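Local coordinates for protein tryptophan synthase alpha chain (Campylobacter jejuni, PDB 3THA) that probably catalyses the aldol cleavage of indoleglycerol phosphate to indole and glyceraldehyde 3-phosphate, as the alpha subunit of tryptophan synthase, at residues Val5-Phe10 with Ala90-Val95; Val148-Pro153 with Glu184-Asp189; Ile168-Ser173 with Gln188-Glu193; Ile202-Gly207 with Lys215-Val220. All coordinates share one frame; numbering follows the deposited sequence.

Contact 1: residues Val5-Phe10 with Ala90-Val95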
# COMPACT_ATOMS: atom_id res chain seq x y z
N VAL B 5 -19.85 18.51 3.83
CA VAL B 5 -20.25 18.37 2.43
C VAL B 5 -21.34 17.29 2.26
O VAL B 5 -21.23 16.20 2.83
CB VAL B 5 -19.00 18.24 1.47
CG1 VAL B 5 -19.19 17.19 0.36
CG2 VAL B 5 -18.60 19.65 0.90
N ASP B 6 -22.40 17.61 1.53
CA ASP B 6 -23.35 16.58 1.13
C ASP B 6 -22.94 16.10 -0.25
O ASP B 6 -23.06 16.84 -1.22
CB ASP B 6 -24.79 17.10 1.13
CG ASP B 6 -25.79 16.09 0.55
OD1 ASP B 6 -27.01 16.27 0.74
OD2 ASP B 6 -25.36 15.12 -0.12
N PHE B 7 -22.47 14.87 -0.32
CA PHE B 7 -21.90 14.36 -1.55
C PHE B 7 -22.91 14.18 -2.66
O PHE B 7 -22.57 14.27 -3.85
CB PHE B 7 -21.16 13.05 -1.32
CG PHE B 7 -19.70 13.20 -1.10
CD1 PHE B 7 -18.83 13.23 -2.17
CD2 PHE B 7 -19.18 13.34 0.18
CE1 PHE B 7 -17.44 13.37 -1.95
CE2 PHE B 7 -17.81 13.48 0.40
CZ PHE B 7 -16.94 13.48 -0.64
N ARG B 8 -24.15 13.91 -2.27
CA ARG B 8 -25.21 13.72 -3.24
C ARG B 8 -25.43 14.95 -4.12
O ARG B 8 -26.21 14.90 -5.13
CB ARG B 8 -26.50 13.32 -2.53
CG ARG B 8 -26.61 11.84 -2.39
CD ARG B 8 -28.07 11.37 -2.40
NE ARG B 8 -28.06 9.93 -2.14
CZ ARG B 8 -27.81 9.39 -0.95
NH1 ARG B 8 -27.55 10.16 0.11
NH2 ARG B 8 -27.79 8.08 -0.84
N LYS B 9 -24.77 16.05 -3.72
CA LYS B 9 -24.79 17.32 -4.48
C LYS B 9 -23.77 17.39 -5.62
O LYS B 9 -23.69 18.41 -6.31
CB LYS B 9 -24.65 18.53 -3.54
CG LYS B 9 -26.00 19.16 -3.17
CD LYS B 9 -26.03 19.74 -1.75
CE LYS B 9 -27.46 19.70 -1.21
NZ LYS B 9 -27.50 19.07 0.16
N PHE B 10 -23.00 16.32 -5.80
CA PHE B 10 -21.87 16.31 -6.71
C PHE B 10 -22.04 15.42 -7.92
O PHE B 10 -21.15 15.34 -8.76
CB PHE B 10 -20.59 15.96 -5.95
CG PHE B 10 -20.03 17.12 -5.18
CD1 PHE B 10 -20.38 17.32 -3.85
CD2 PHE B 10 -19.19 18.05 -5.80
CE1 PHE B 10 -19.89 18.42 -3.13
CE2 PHE B 10 -18.69 19.15 -5.09
CZ PHE B 10 -19.04 19.33 -3.75
N ALA B 90 -15.62 17.81 -6.61
CA ALA B 90 -15.16 17.50 -5.25
C ALA B 90 -13.73 16.98 -5.25
O ALA B 90 -13.40 16.04 -6.00
CB ALA B 90 -16.09 16.49 -4.57
N LEU B 91 -12.92 17.56 -4.36
CA LEU B 91 -11.55 17.15 -4.14
C LEU B 91 -11.39 16.40 -2.79
O LEU B 91 -11.79 16.90 -1.73
CB LEU B 91 -10.63 18.36 -4.23
CG LEU B 91 -10.68 19.10 -5.57
CD1 LEU B 91 -9.80 20.33 -5.57
CD2 LEU B 91 -10.32 18.16 -6.76
N VAL B 92 -10.84 15.20 -2.86
CA VAL B 92 -10.69 14.32 -1.72
C VAL B 92 -9.22 13.84 -1.64
O VAL B 92 -8.69 13.28 -2.60
CB VAL B 92 -11.64 13.09 -1.84
CG1 VAL B 92 -11.28 12.01 -0.82
CG2 VAL B 92 -13.07 13.53 -1.61
N PHE B 93 -8.55 14.10 -0.52
CA PHE B 93 -7.25 13.52 -0.30
C PHE B 93 -7.34 12.04 -0.04
O PHE B 93 -8.22 11.56 0.67
CB PHE B 93 -6.53 14.18 0.87
CG PHE B 93 -5.78 15.40 0.50
CD1 PHE B 93 -5.04 15.45 -0.68
CD2 PHE B 93 -5.78 16.49 1.34
CE1 PHE B 93 -4.33 16.59 -1.03
CE2 PHE B 93 -5.07 17.66 0.99
CZ PHE B 93 -4.35 17.70 -0.18
N MSE B 94 -6.42 11.30 -0.62
CA MSE B 94 -6.16 9.95 -0.20
C MSE B 94 -4.66 9.94 0.04
O MSE B 94 -3.90 10.01 -0.89
CB MSE B 94 -6.62 8.96 -1.26
CG MSE B 94 -6.22 7.55 -1.05
SE MSE B 94 -7.58 6.51 -2.00
CE MSE B 94 -6.80 4.80 -1.95
N VAL B 95 -4.26 9.92 1.30
CA VAL B 95 -2.87 9.89 1.71
C VAL B 95 -2.71 8.89 2.85
O VAL B 95 -3.65 8.59 3.55
CB VAL B 95 -2.41 11.29 2.26
CG1 VAL B 95 -2.35 12.32 1.15
CG2 VAL B 95 -3.32 11.78 3.35

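Contact 2: residues Val148-Pro153 with Glu184-Asp189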
# COMPACT_ATOMS: atom_id res chain seq x y z
N VAL B 148 -15.53 -0.15 4.18
CA VAL B 148 -16.06 -1.45 4.56
C VAL B 148 -15.83 -2.44 3.42
O VAL B 148 -15.68 -2.00 2.28
CB VAL B 148 -17.57 -1.40 4.99
CG1 VAL B 148 -17.89 -0.08 5.68
CG2 VAL B 148 -18.51 -1.63 3.83
N SER B 149 -15.79 -3.74 3.73
CA SER B 149 -15.69 -4.79 2.72
C SER B 149 -16.93 -5.61 2.71
O SER B 149 -17.82 -5.49 3.58
CB SER B 149 -14.58 -5.74 3.08
OG SER B 149 -13.44 -5.01 3.45
N VAL B 150 -16.98 -6.52 1.75
CA VAL B 150 -18.06 -7.45 1.63
C VAL B 150 -18.07 -8.39 2.85
O VAL B 150 -19.12 -8.95 3.21
CB VAL B 150 -17.96 -8.20 0.26
CG1 VAL B 150 -18.72 -9.52 0.26
CG2 VAL B 150 -18.47 -7.32 -0.86
N THR B 151 -16.93 -8.53 3.50
CA THR B 151 -16.77 -9.50 4.59
C THR B 151 -16.83 -8.89 5.98
O THR B 151 -16.83 -9.62 6.96
CB THR B 151 -15.38 -10.14 4.54
OG1 THR B 151 -14.41 -9.09 4.48
CG2 THR B 151 -15.22 -11.06 3.33
N THR B 152 -16.81 -7.57 6.08
CA THR B 152 -16.86 -6.91 7.37
C THR B 152 -18.14 -7.32 8.02
O THR B 152 -19.17 -7.23 7.37
CB THR B 152 -16.85 -5.38 7.26
OG1 THR B 152 -15.67 -4.96 6.57
CG2 THR B 152 -16.83 -4.75 8.63
N PRO B 153 -18.08 -7.83 9.27
CA PRO B 153 -19.24 -8.30 10.03
C PRO B 153 -20.39 -7.31 10.07
O PRO B 153 -20.17 -6.10 10.16
CB PRO B 153 -18.68 -8.49 11.44
CG PRO B 153 -17.26 -8.93 11.21
CD PRO B 153 -16.81 -8.15 9.96
N GLU B 184 -20.74 -10.17 -7.93
CA GLU B 184 -21.63 -9.04 -8.18
C GLU B 184 -22.83 -9.02 -7.22
O GLU B 184 -22.91 -8.13 -6.38
CB GLU B 184 -22.10 -9.03 -9.62
CG GLU B 184 -22.88 -7.80 -9.98
CD GLU B 184 -23.08 -7.66 -11.48
OE1 GLU B 184 -24.25 -7.69 -11.92
OE2 GLU B 184 -22.08 -7.55 -12.22
N ALA B 185 -23.73 -10.00 -7.31
CA ALA B 185 -24.89 -10.12 -6.37
C ALA B 185 -24.55 -10.04 -4.86
O ALA B 185 -25.30 -9.46 -4.06
CB ALA B 185 -25.71 -11.38 -6.67
N ILE B 186 -23.41 -10.61 -4.47
CA ILE B 186 -22.93 -10.45 -3.10
C ILE B 186 -22.84 -8.98 -2.70
O ILE B 186 -23.25 -8.60 -1.59
CB ILE B 186 -21.57 -11.10 -2.93
CG1 ILE B 186 -21.66 -12.58 -3.30
CG2 ILE B 186 -21.07 -10.90 -1.51
CD1 ILE B 186 -20.38 -13.36 -3.14
N LEU B 187 -22.33 -8.17 -3.63
CA LEU B 187 -22.12 -6.74 -3.41
C LEU B 187 -23.43 -6.01 -3.20
O LEU B 187 -23.56 -5.19 -2.28
CB LEU B 187 -21.37 -6.09 -4.59
CG LEU B 187 -19.84 -6.16 -4.55
CD1 LEU B 187 -19.30 -6.20 -5.97
CD2 LEU B 187 -19.26 -4.97 -3.78
N GLN B 188 -24.39 -6.28 -4.07
CA GLN B 188 -25.73 -5.75 -3.89
C GLN B 188 -26.34 -6.14 -2.54
O GLN B 188 -27.15 -5.38 -1.98
CB GLN B 188 -26.63 -6.17 -5.04
CG GLN B 188 -26.57 -5.23 -6.24
CD GLN B 188 -27.41 -5.72 -7.41
OE1 GLN B 188 -27.39 -6.90 -7.77
NE2 GLN B 188 -28.14 -4.81 -8.02
N ASP B 189 -25.94 -7.32 -2.02
CA ASP B 189 -26.32 -7.70 -0.65
C ASP B 189 -25.67 -6.80 0.36
O ASP B 189 -26.33 -6.33 1.28
CB ASP B 189 -25.95 -9.14 -0.31
CG ASP B 189 -27.10 -10.10 -0.50
OD1 ASP B 189 -27.74 -10.07 -1.58
OD2 ASP B 189 -27.37 -10.89 0.44

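Contact 3: residues Ile168-Ser173 with Gln188-Glu193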
# COMPACT_ATOMS: atom_id res chain seq x y z
N ILE B 168 -19.78 6.04 2.00
CA ILE B 168 -19.19 4.80 2.43
C ILE B 168 -18.36 4.25 1.28
O ILE B 168 -18.83 4.22 0.14
CB ILE B 168 -20.23 3.74 2.87
CG1 ILE B 168 -21.28 4.38 3.79
CG2 ILE B 168 -19.53 2.57 3.57
CD1 ILE B 168 -20.70 5.01 5.03
N TYR B 169 -17.13 3.84 1.61
CA TYR B 169 -16.23 3.28 0.64
C TYR B 169 -16.37 1.79 0.80
O TYR B 169 -15.74 1.21 1.69
CB TYR B 169 -14.81 3.72 0.95
CG TYR B 169 -13.80 3.63 -0.21
CD1 TYR B 169 -13.69 2.48 -1.00
CD2 TYR B 169 -12.94 4.70 -0.48
CE1 TYR B 169 -12.78 2.41 -2.05
CE2 TYR B 169 -12.03 4.64 -1.56
CZ TYR B 169 -11.94 3.48 -2.31
OH TYR B 169 -11.02 3.37 -3.35
N LEU B 170 -17.20 1.19 -0.05
CA LEU B 170 -17.33 -0.25 -0.16
C LEU B 170 -16.26 -0.90 -1.07
O LEU B 170 -16.35 -0.83 -2.30
CB LEU B 170 -18.72 -0.64 -0.67
CG LEU B 170 -18.93 -2.16 -0.67
CD1 LEU B 170 -18.49 -2.86 0.67
CD2 LEU B 170 -20.33 -2.54 -1.00
N LEU B 171 -15.26 -1.54 -0.47
CA LEU B 171 -14.31 -2.30 -1.26
C LEU B 171 -15.04 -3.46 -1.89
O LEU B 171 -16.06 -3.92 -1.39
CB LEU B 171 -13.13 -2.78 -0.41
CG LEU B 171 -12.41 -1.63 0.30
CD1 LEU B 171 -11.35 -2.13 1.22
CD2 LEU B 171 -11.83 -0.68 -0.70
N ALA B 172 -14.53 -3.90 -3.03
CA ALA B 172 -15.11 -5.00 -3.73
C ALA B 172 -14.14 -6.14 -3.48
O ALA B 172 -12.96 -5.91 -3.16
CB ALA B 172 -15.23 -4.67 -5.19
N SER B 173 -14.64 -7.37 -3.54
CA SER B 173 -13.82 -8.53 -3.29
C SER B 173 -13.54 -9.18 -4.60
O SER B 173 -14.30 -8.99 -5.57
CB SER B 173 -14.55 -9.53 -2.43
OG SER B 173 -14.93 -8.93 -1.22
N GLN B 188 -24.39 -6.28 -4.07
CA GLN B 188 -25.73 -5.75 -3.89
C GLN B 188 -26.34 -6.14 -2.54
O GLN B 188 -27.15 -5.38 -1.98
CB GLN B 188 -26.63 -6.17 -5.04
CG GLN B 188 -26.57 -5.23 -6.24
CD GLN B 188 -27.41 -5.72 -7.41
OE1 GLN B 188 -27.39 -6.90 -7.77
NE2 GLN B 188 -28.14 -4.81 -8.02
N ASP B 189 -25.94 -7.32 -2.02
CA ASP B 189 -26.32 -7.70 -0.65
C ASP B 189 -25.67 -6.80 0.36
O ASP B 189 -26.33 -6.33 1.28
CB ASP B 189 -25.95 -9.14 -0.31
CG ASP B 189 -27.10 -10.10 -0.50
OD1 ASP B 189 -27.74 -10.07 -1.58
OD2 ASP B 189 -27.37 -10.89 0.44
N LYS B 190 -24.38 -6.56 0.20
CA LYS B 190 -23.68 -5.74 1.18
C LYS B 190 -24.18 -4.29 1.19
O LYS B 190 -24.34 -3.67 2.26
CB LYS B 190 -22.16 -5.85 1.03
CG LYS B 190 -21.40 -5.37 2.25
CD LYS B 190 -21.70 -6.34 3.41
CE LYS B 190 -20.85 -6.04 4.61
NZ LYS B 190 -21.05 -7.06 5.64
N VAL B 191 -24.47 -3.76 -0.00
CA VAL B 191 -25.07 -2.44 -0.17
C VAL B 191 -26.41 -2.29 0.56
O VAL B 191 -26.57 -1.37 1.37
CB VAL B 191 -25.21 -2.10 -1.69
CG1 VAL B 191 -26.24 -1.01 -1.92
CG2 VAL B 191 -23.84 -1.72 -2.28
N LYS B 192 -27.35 -3.20 0.28
CA LYS B 192 -28.60 -3.29 1.02
C LYS B 192 -28.37 -3.23 2.54
O LYS B 192 -29.03 -2.47 3.27
CB LYS B 192 -29.31 -4.59 0.64
CG LYS B 192 -30.82 -4.64 1.05
CD LYS B 192 -31.53 -5.90 0.61
CE LYS B 192 -32.98 -5.56 0.30
NZ LYS B 192 -33.96 -6.68 0.49
N GLU B 193 -27.41 -4.01 3.03
CA GLU B 193 -27.11 -4.10 4.44
C GLU B 193 -26.66 -2.73 4.97
O GLU B 193 -27.16 -2.27 6.00
CB GLU B 193 -26.03 -5.18 4.67
CG GLU B 193 -25.54 -5.29 6.09
CD GLU B 193 -24.53 -6.39 6.30
OE1 GLU B 193 -23.39 -6.09 6.66
OE2 GLU B 193 -24.87 -7.57 6.12

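Contact 4: residues Ile202-Gly207 with Lys215-Val220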
# COMPACT_ATOMS: atom_id res chain seq x y z
N ILE B 202 -23.08 5.35 -1.24
CA ILE B 202 -22.18 4.20 -1.26
C ILE B 202 -21.51 4.14 -2.63
O ILE B 202 -22.18 4.17 -3.67
CB ILE B 202 -22.96 2.88 -0.91
CG1 ILE B 202 -23.74 3.10 0.40
CG2 ILE B 202 -22.00 1.67 -0.77
CD1 ILE B 202 -24.88 2.14 0.66
N PHE B 203 -20.18 4.14 -2.61
CA PHE B 203 -19.33 4.10 -3.80
C PHE B 203 -18.44 2.87 -3.73
O PHE B 203 -17.78 2.64 -2.72
CB PHE B 203 -18.41 5.33 -3.90
CG PHE B 203 -19.11 6.69 -3.88
CD1 PHE B 203 -20.43 6.83 -4.26
CD2 PHE B 203 -18.41 7.82 -3.53
CE1 PHE B 203 -21.05 8.09 -4.23
CE2 PHE B 203 -19.03 9.09 -3.50
CZ PHE B 203 -20.34 9.22 -3.84
N VAL B 204 -18.40 2.09 -4.81
CA VAL B 204 -17.59 0.89 -4.87
C VAL B 204 -16.30 1.07 -5.66
O VAL B 204 -16.33 1.48 -6.81
CB VAL B 204 -18.33 -0.28 -5.50
CG1 VAL B 204 -17.54 -1.55 -5.27
CG2 VAL B 204 -19.72 -0.43 -4.91
N GLY B 205 -15.18 0.74 -5.03
CA GLY B 205 -13.86 0.80 -5.63
C GLY B 205 -13.01 -0.44 -5.37
O GLY B 205 -13.32 -1.26 -4.48
N PHE B 206 -11.92 -0.54 -6.13
CA PHE B 206 -10.98 -1.72 -6.18
C PHE B 206 -11.30 -2.73 -7.30
O PHE B 206 -12.32 -3.41 -7.25
CB PHE B 206 -10.76 -2.46 -4.82
CG PHE B 206 -9.67 -3.53 -4.89
CD1 PHE B 206 -8.37 -3.23 -4.50
CD2 PHE B 206 -9.94 -4.80 -5.42
CE1 PHE B 206 -7.36 -4.19 -4.62
CE2 PHE B 206 -8.94 -5.77 -5.54
CZ PHE B 206 -7.64 -5.46 -5.15
N GLY B 207 -10.42 -2.79 -8.30
CA GLY B 207 -10.53 -3.80 -9.36
C GLY B 207 -11.07 -3.26 -10.67
O GLY B 207 -10.79 -3.80 -11.74
N LYS B 215 -20.00 0.17 -16.19
CA LYS B 215 -21.43 0.27 -16.42
C LYS B 215 -22.19 -0.79 -15.61
O LYS B 215 -23.41 -0.68 -15.41
CB LYS B 215 -21.77 0.23 -17.92
CG LYS B 215 -21.83 1.62 -18.57
CD LYS B 215 -22.12 1.55 -20.07
CE LYS B 215 -22.50 2.94 -20.61
NZ LYS B 215 -22.00 3.25 -22.00
N ARG B 216 -21.47 -1.78 -15.09
CA ARG B 216 -22.11 -2.81 -14.27
C ARG B 216 -22.08 -2.45 -12.78
O ARG B 216 -23.09 -2.55 -12.08
CB ARG B 216 -21.53 -4.21 -14.55
CG ARG B 216 -20.20 -4.55 -13.90
CD ARG B 216 -20.01 -6.07 -13.81
NE ARG B 216 -19.78 -6.70 -15.11
CZ ARG B 216 -18.62 -7.25 -15.47
NH1 ARG B 216 -17.59 -7.27 -14.62
NH2 ARG B 216 -18.48 -7.78 -16.68
N MSE B 217 -20.93 -2.00 -12.31
CA MSE B 217 -20.81 -1.46 -10.96
C MSE B 217 -21.79 -0.31 -10.75
O MSE B 217 -22.14 -0.00 -9.60
CB MSE B 217 -19.38 -1.00 -10.72
CG MSE B 217 -18.39 -2.12 -10.52
SE MSE B 217 -18.70 -3.11 -8.84
CE MSE B 217 -17.40 -4.55 -9.16
N ARG B 218 -22.22 0.32 -11.85
CA ARG B 218 -23.16 1.43 -11.81
C ARG B 218 -24.55 1.05 -11.31
O ARG B 218 -25.29 1.91 -10.84
CB ARG B 218 -23.29 2.12 -13.17
CG ARG B 218 -22.22 3.16 -13.46
CD ARG B 218 -22.54 4.03 -14.69
NE ARG B 218 -21.59 5.12 -14.77
CZ ARG B 218 -20.80 5.39 -15.80
NH1 ARG B 218 -20.87 4.69 -16.94
NH2 ARG B 218 -19.96 6.41 -15.69
N LYS B 219 -24.90 -0.23 -11.41
CA LYS B 219 -26.19 -0.67 -10.86
C LYS B 219 -26.05 -1.35 -9.52
O LYS B 219 -26.97 -2.03 -9.05
CB LYS B 219 -26.98 -1.54 -11.85
CG LYS B 219 -26.18 -2.51 -12.71
CD LYS B 219 -26.66 -2.38 -14.15
CE LYS B 219 -25.84 -3.21 -15.13
NZ LYS B 219 -25.98 -2.70 -16.54
N VAL B 220 -24.90 -1.16 -8.89
CA VAL B 220 -24.63 -1.83 -7.64
C VAL B 220 -24.92 -0.84 -6.53
O VAL B 220 -25.61 -1.17 -5.58
CB VAL B 220 -23.18 -2.36 -7.60
CG1 VAL B 220 -22.74 -2.67 -6.19
CG2 VAL B 220 -23.05 -3.59 -8.48

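Contact 1: residues Val5-Phe10 with Ala90-Val95
Ala90, at the start of strand 90-94, holds its methyl group against one face of the Phe10 ring. Its CB lies 3.9 Å from the ring centroid of Phe10, with the approach 19° off the ring normal, a CH-pi contact. The methyl is displaced toward one side of the ring, so Ala90 CB comes closest to Phe10 CD2, at 3.7 Å. Ala90 N is also 3.7 Å from Phe10 CD2. A second ring reaches the same methyl more loosely: Phe7 CE1 stands 4.3 Å from Ala90 CB, at an oblique angle. Leu91 points away, and the next touch comes at Val92. With CG1 anti to the backbone N (chi1 167°), Val92 has CG2 beside that N, and this branch meets the rim of the Phe7 ring: CG2 of Val92 is 4.0 Å from CZ of Phe7 and lies near the ring plane. The Val92 side chain is also about 4 Å from that of Glu46, a probable proton acceptor. Within 5-10, a short 3-10 turn sets the two rings three residues apart, and its bond from Phe10 N to Phe7 O measures 2.9 Å. On the solvent side of this turn, Lys9 NZ forms a salt bridge with Asp6 OD1 (2.9 Å), arriving from above the carboxylate plane. Phe7 also meets Phe167 edge-to-face and touches Ile44 and Cys118, consistent with the segment covering the barrel end where its strands begin. Strand 90-94 runs between strands 44-48 and 117-121, with Leu91 and Phe93 turned outward onto helix 75-83.

Contact 2: residues Val148-Pro153 with Glu184-Asp189
Val150 places its two methyl branches on two neighbouring residues of helix 180-195, and the interaction across this contact is entirely apolar. CG1 of Val150 is 3.2 Å from CG2 of Ile186, a tight spacing for two methyl carbons. CG2 of Val150 takes the other partner, Leu187, and is 3.8 Å from CD2 of that residue and 4.1 Å from its CG. Both pairs of side chains cross at about a right angle. The division of labour follows from chi1 of Val150 (159°), which sets CG1 anti to the backbone N and CG2 beside it. In Ile186 the gamma methyl CG2 does the touching, not the longer CG1-CD1 arm, while the branched end of Leu187, CG and CD2, comes round to Val150. Val150 and Leu187 have CA atoms 6.5 Å apart.

The polar bonds of the two segments do not run between them. Ser149 N donates to Thr152 OG1 at 3.1 Å with an N-H...O angle of 167°, a nearly straight bond that ties together the turn carrying Val150. Thr152 O is bonded by Lys190 NZ, further along the same helix. Val150 also packs on Ser173 and Ile176, and Leu187 on Leu170 and Val220; Ser149 and Thr151 face Asp53 and Asp70 of the second subunit.

Methyl groups in contact thus join a loop that follows one strand of the TIM barrel to the helix that follows the next strand, 168-171; the packing is partly shielded from solvent, and the turn is held by the bonds to Thr152 OG1 and Thr152 O.

Contact 3: residues Ile168-Ser173 with Gln188-Glu193
The isobutyl end of Leu170 forks between two consecutive residues of helix 180-195, each methyl taking one. CD2 of Leu170 is 3.8 Å from CG2 of Val191, the two side chains meeting at about a right angle. The other branch is looser, with CD1 of Leu170 4.2 Å from CG of Lys190, so only the aliphatic stem of the lysine joins in. Strand 168-171 and this helix belong to the beta-alpha-beta unit that continues into strand 202-205, and the leucine is part of the layer between them.

The polar interactions of Lys190 lie at its far end. Its chain leaves toward the strand and then turns at chi2 (66°), carrying NZ away from the leucine. There NZ forms a salt bridge with Glu193 OE1 at 2.7 Å, one helical turn on, reaching the oxygen from 35° out of the carboxylate plane. The same nitrogen is hydrogen-bonded to Thr152 O, in the loop after strand 143-148.

Lys190 thus combines two kinds of interaction: its methylene stem packs in the barrel's outer layer, while NZ of this buried residue has a carboxylate and a carbonyl as partners, which would offset the cost of burying its charge.

Contact 4: residues Ile202-Gly207 with Lys215-Val220
Val204 of strand 202-205 packs outward onto Met217 and Val220, in a layer between the strand and the helix and turn that follow it, within the beta-alpha-beta unit of strand 202-205, helix 212-217 and strand 223-226 in this TIM barrel. Each methyl of the valine has its own partner. CG1 of Val204 lies 4.1 Å from SE of Met217, which was modelled as selenomethionine. CG2 of Val204 lies 4.0 Å from CG1 of Val220. Both pairs cross at about a right angle, so each meeting is a point of touch and not a run of side chain alongside side chain. Met217 is bent at chi2 (-68°), and its selenium, not the terminal methyl, makes the touch. The nearest CA atoms across the contact, those of Val204 and Met217, are 7.3 Å apart.

One shell further out, a backbone bond links the two partners of Val204: Val220 N donates to Met217 O at 3.1 Å. The neighbouring bond runs from Lys219 N to Arg216 O at 3.0 Å, so the chain turns through 216-220 and brings Val220 beside Met217. Val204 is fixed by its strand, whose backbone bonds to Gly223 and Ile225 of the next strand. Around the trio, Val204 also touches Ala172 and Ala221, Met217 touches Ile208 and Val224, and Val220 rests on Leu187 of helix 180-195.

Further along the chain, the Phe206 ring makes a cation-pi contact with Lys66 of the second subunit. At the periphery, Arg216 NH1 forms a salt bridge with Asp213 OD1, and Arg218 NH2 is hydrogen-bonded to Asn16 OD1.

In the fold
From the N terminus, contact 1 closes the longest loop, bringing 5-10 back to strand 90-94 across 79 intervening residues that include the first two barrel strands. It is complete before the others begin. Contacts 2 and 3 cross: 168-173 lies inside the loop closed by 148-153 with 184-189, and both end on helix 180-195, where they share Gln188 and Asp189. Contact 4 follows in series as a short loop between 202-207 and 215-220, its strand pairing directly with 168-171. Together contacts 2 to 4 tie helices and loops to one flank of the barrel, with contact 1 about 17 to 23 Å away between centres.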